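Local coordinates for protein deseasin MCP-01 (Pseudoalteromonas sp., PDB 3VV3) that is a subtilisin-family serine protease that degrades collagen, cleaving peptide bonds probably through a Ser-His-Asp triad, at residues Lys151-Asp154 with Tyr155-Leu159. Sequence-based numbering, arbitrary orientation.
Sequences KCID and YMVGL
Ile153 and Val157, one helical turn apart, meet through their CG2 methyls, with Ile153 CG2 4.2 Å from Val157 CG2. The backbone joins the same pair, Val157 N donating to Ile153 O at 2.9 Å. With CG1 of Val157 anti to the backbone N (chi1 172°), CG2 lies beside that N and comes within 3.2 Å of Ile153 O. The same i+4 to i pattern of backbone bonds recurs in Tyr155 N to Lys151 O, Met156 N to Cys152 O at 3.0 Å, and Gly158 N to Asp154 O. Cys152 O, besides accepting that bond, has Met156 CG at 3.2 Å and lies at the edge of the Tyr155 ring, near its plane. The Tyr155 side chain leaves with CG anti to the backbone N (chi1 171°), its end leading away from residues 151-154, and Leu159 CG packs 4.2 Å above one ring face, toward the rim. Farther out, Tyr155 OH bonds to Asp86 and the ring meets that of Tyr83 at about a right angle; both belong to one calcium site, so Tyr155 joins the helix to the segment that binds this ion. Lys151 NZ forms a salt bridge with Asp95 and a hydrogen bond to Ala92 O, while Cys152 is joined by a disulfide to Cys135 of strand 131-136. Within the subtilase fold, Met156 and Leu159 of helix 146-161 pack on strands 131-136 and 166-171 of the parallel sheet, while Ile153 and Val157 touch helix 180-191.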
ATOM      1  N   LYS A 151      15.272  -1.937 -16.722  1.00  5.87           N
ATOM      2  CA  LYS A 151      15.152  -1.005 -17.836  1.00  6.17           C
ATOM      3  C   LYS A 151      15.139   0.433 -17.323  1.00  5.33           C
ATOM      4  O   LYS A 151      15.745   1.316 -17.926  1.00  4.12           O
ATOM      5  CB  LYS A 151      13.899  -1.281 -18.674  1.00  8.00           C
ATOM      6  CG  LYS A 151      13.984  -2.553 -19.497  1.00  9.42           C
ATOM      7  CD  LYS A 151      12.657  -2.871 -20.198  1.00 14.56           C
ATOM      8  CE  LYS A 151      12.383  -1.947 -21.369  1.00 13.57           C
ATOM      9  NZ  LYS A 151      11.118  -2.355 -22.073  1.00 11.85           N
ATOM     10  N   CYS A 152      14.451   0.662 -16.209  1.00  3.80           N
ATOM     11  CA  CYS A 152      14.404   1.991 -15.598  1.00  4.28           C
ATOM     12  C   CYS A 152      15.770   2.450 -15.117  1.00  5.05           C
ATOM     13  O   CYS A 152      16.186   3.577 -15.387  1.00  4.87           O
ATOM     14  CB  CYS A 152      13.410   2.018 -14.431  1.00  3.91           C
ATOM     15  SG  CYS A 152      11.684   2.048 -14.978  1.00  7.12           S
ATOM     16  N   ILE A 153      16.461   1.586 -14.385  1.00  4.14           N
ATOM     17  CA  ILE A 153      17.786   1.943 -13.883  1.00  5.23           C
ATOM     18  C   ILE A 153      18.748   2.236 -15.036  1.00  4.48           C
ATOM     19  O   ILE A 153      19.432   3.255 -15.033  1.00  3.40           O
ATOM     20  CB  ILE A 153      18.350   0.861 -12.938  1.00  4.57           C
ATOM     21  CG1 ILE A 153      17.417   0.692 -11.735  1.00  3.85           C
ATOM     22  CG2 ILE A 153      19.772   1.227 -12.491  1.00  5.57           C
ATOM     23  CD1 ILE A 153      17.633  -0.587 -10.946  1.00  4.93           C
ATOM     24  N   ASP A 154      18.766   1.359 -16.034  1.00  5.17           N
ATOM     25  CA  ASP A 154      19.599   1.578 -17.214  1.00  8.12           C
ATOM     26  C   ASP A 154      19.267   2.911 -17.896  1.00  5.61           C
ATOM     27  O   ASP A 154      20.164   3.627 -18.352  1.00  5.76           O
ATOM     28  CB  ASP A 154      19.425   0.434 -18.218  1.00  8.46           C
ATOM     29  CG  ASP A 154      20.036  -0.880 -17.739  1.00 10.44           C
ATOM     30  OD1 ASP A 154      20.708  -0.910 -16.686  1.00  9.22           O
ATOM     31  OD2 ASP A 154      19.836  -1.898 -18.442  1.00 12.97           O
ATOM     32  N   TYR A 155      17.978   3.234 -17.982  1.00  4.39           N
ATOM     33  CA  TYR A 155      17.554   4.489 -18.618  1.00  4.80           C
ATOM     34  C   TYR A 155      18.109   5.690 -17.868  1.00  4.99           C
ATOM     35  O   TYR A 155      18.653   6.620 -18.471  1.00  5.46           O
ATOM     36  CB  TYR A 155      16.024   4.577 -18.668  1.00  5.93           C
ATOM     37  CG  TYR A 155      15.458   5.917 -19.104  1.00  4.02           C
ATOM     38  CD1 TYR A 155      15.422   6.274 -20.449  1.00  6.00           C
ATOM     39  CD2 TYR A 155      14.908   6.803 -18.176  1.00  7.46           C
ATOM     40  CE1 TYR A 155      14.892   7.495 -20.860  1.00  7.31           C
ATOM     41  CE2 TYR A 155      14.368   8.030 -18.583  1.00  6.20           C
ATOM     42  CZ  TYR A 155      14.364   8.361 -19.925  1.00  6.22           C
ATOM     43  OH  TYR A 155      13.827   9.559 -20.339  1.00  5.60           O
ATOM     44  N   MET A 156      17.967   5.663 -16.549  1.00  4.77           N
ATOM     45  CA  MET A 156      18.449   6.751 -15.705  1.00  5.09           C
ATOM     46  C   MET A 156      19.967   6.881 -15.787  1.00  7.07           C
ATOM     47  O   MET A 156      20.505   7.994 -15.840  1.00  6.20           O
ATOM     48  CB  MET A 156      18.008   6.521 -14.246  1.00  5.21           C
ATOM     49  CG  MET A 156      16.487   6.483 -14.056  1.00  7.23           C
ATOM     50  SD  MET A 156      15.727   8.118 -14.217  1.00  7.70           S
ATOM     51  CE  MET A 156      14.009   7.701 -13.906  1.00  8.11           C
ATOM     52  N   VAL A 157      20.663   5.748 -15.774  1.00  4.12           N
ATOM     53  CA  VAL A 157      22.123   5.767 -15.888  1.00  6.44           C
ATOM     54  C   VAL A 157      22.524   6.332 -17.246  1.00  5.32           C
ATOM     55  O   VAL A 157      23.476   7.104 -17.343  1.00  5.53           O
ATOM     56  CB  VAL A 157      22.727   4.376 -15.689  1.00  4.99           C
ATOM     57  CG1 VAL A 157      24.226   4.391 -15.997  1.00  4.21           C
ATOM     58  CG2 VAL A 157      22.455   3.895 -14.254  1.00  4.78           C
ATOM     59  N   GLY A 158      21.775   5.970 -18.282  1.00  5.33           N
ATOM     60  CA  GLY A 158      21.978   6.541 -19.608  1.00  6.25           C
ATOM     61  C   GLY A 158      21.893   8.064 -19.599  1.00  7.75           C
ATOM     62  O   GLY A 158      22.734   8.751 -20.185  1.00  6.45           O
ATOM     63  N   LEU A 159      20.881   8.606 -18.927  1.00  4.66           N
ATOM     64  CA  LEU A 159      20.731  10.060 -18.865  1.00  5.58           C
ATOM     65  C   LEU A 159      21.954  10.695 -18.193  1.00  6.56           C
ATOM     66  O   LEU A 159      22.526  11.676 -18.690  1.00  5.84           O
ATOM     67  CB  LEU A 159      19.453  10.445 -18.115  1.00  5.01           C
ATOM     68  CG  LEU A 159      18.106  10.122 -18.769  1.00  5.94           C
ATOM     69  CD1 LEU A 159      16.955  10.576 -17.856  1.00  4.78           C
ATOM     70  CD2 LEU A 159      17.994  10.796 -20.132  1.00  7.31           C
TER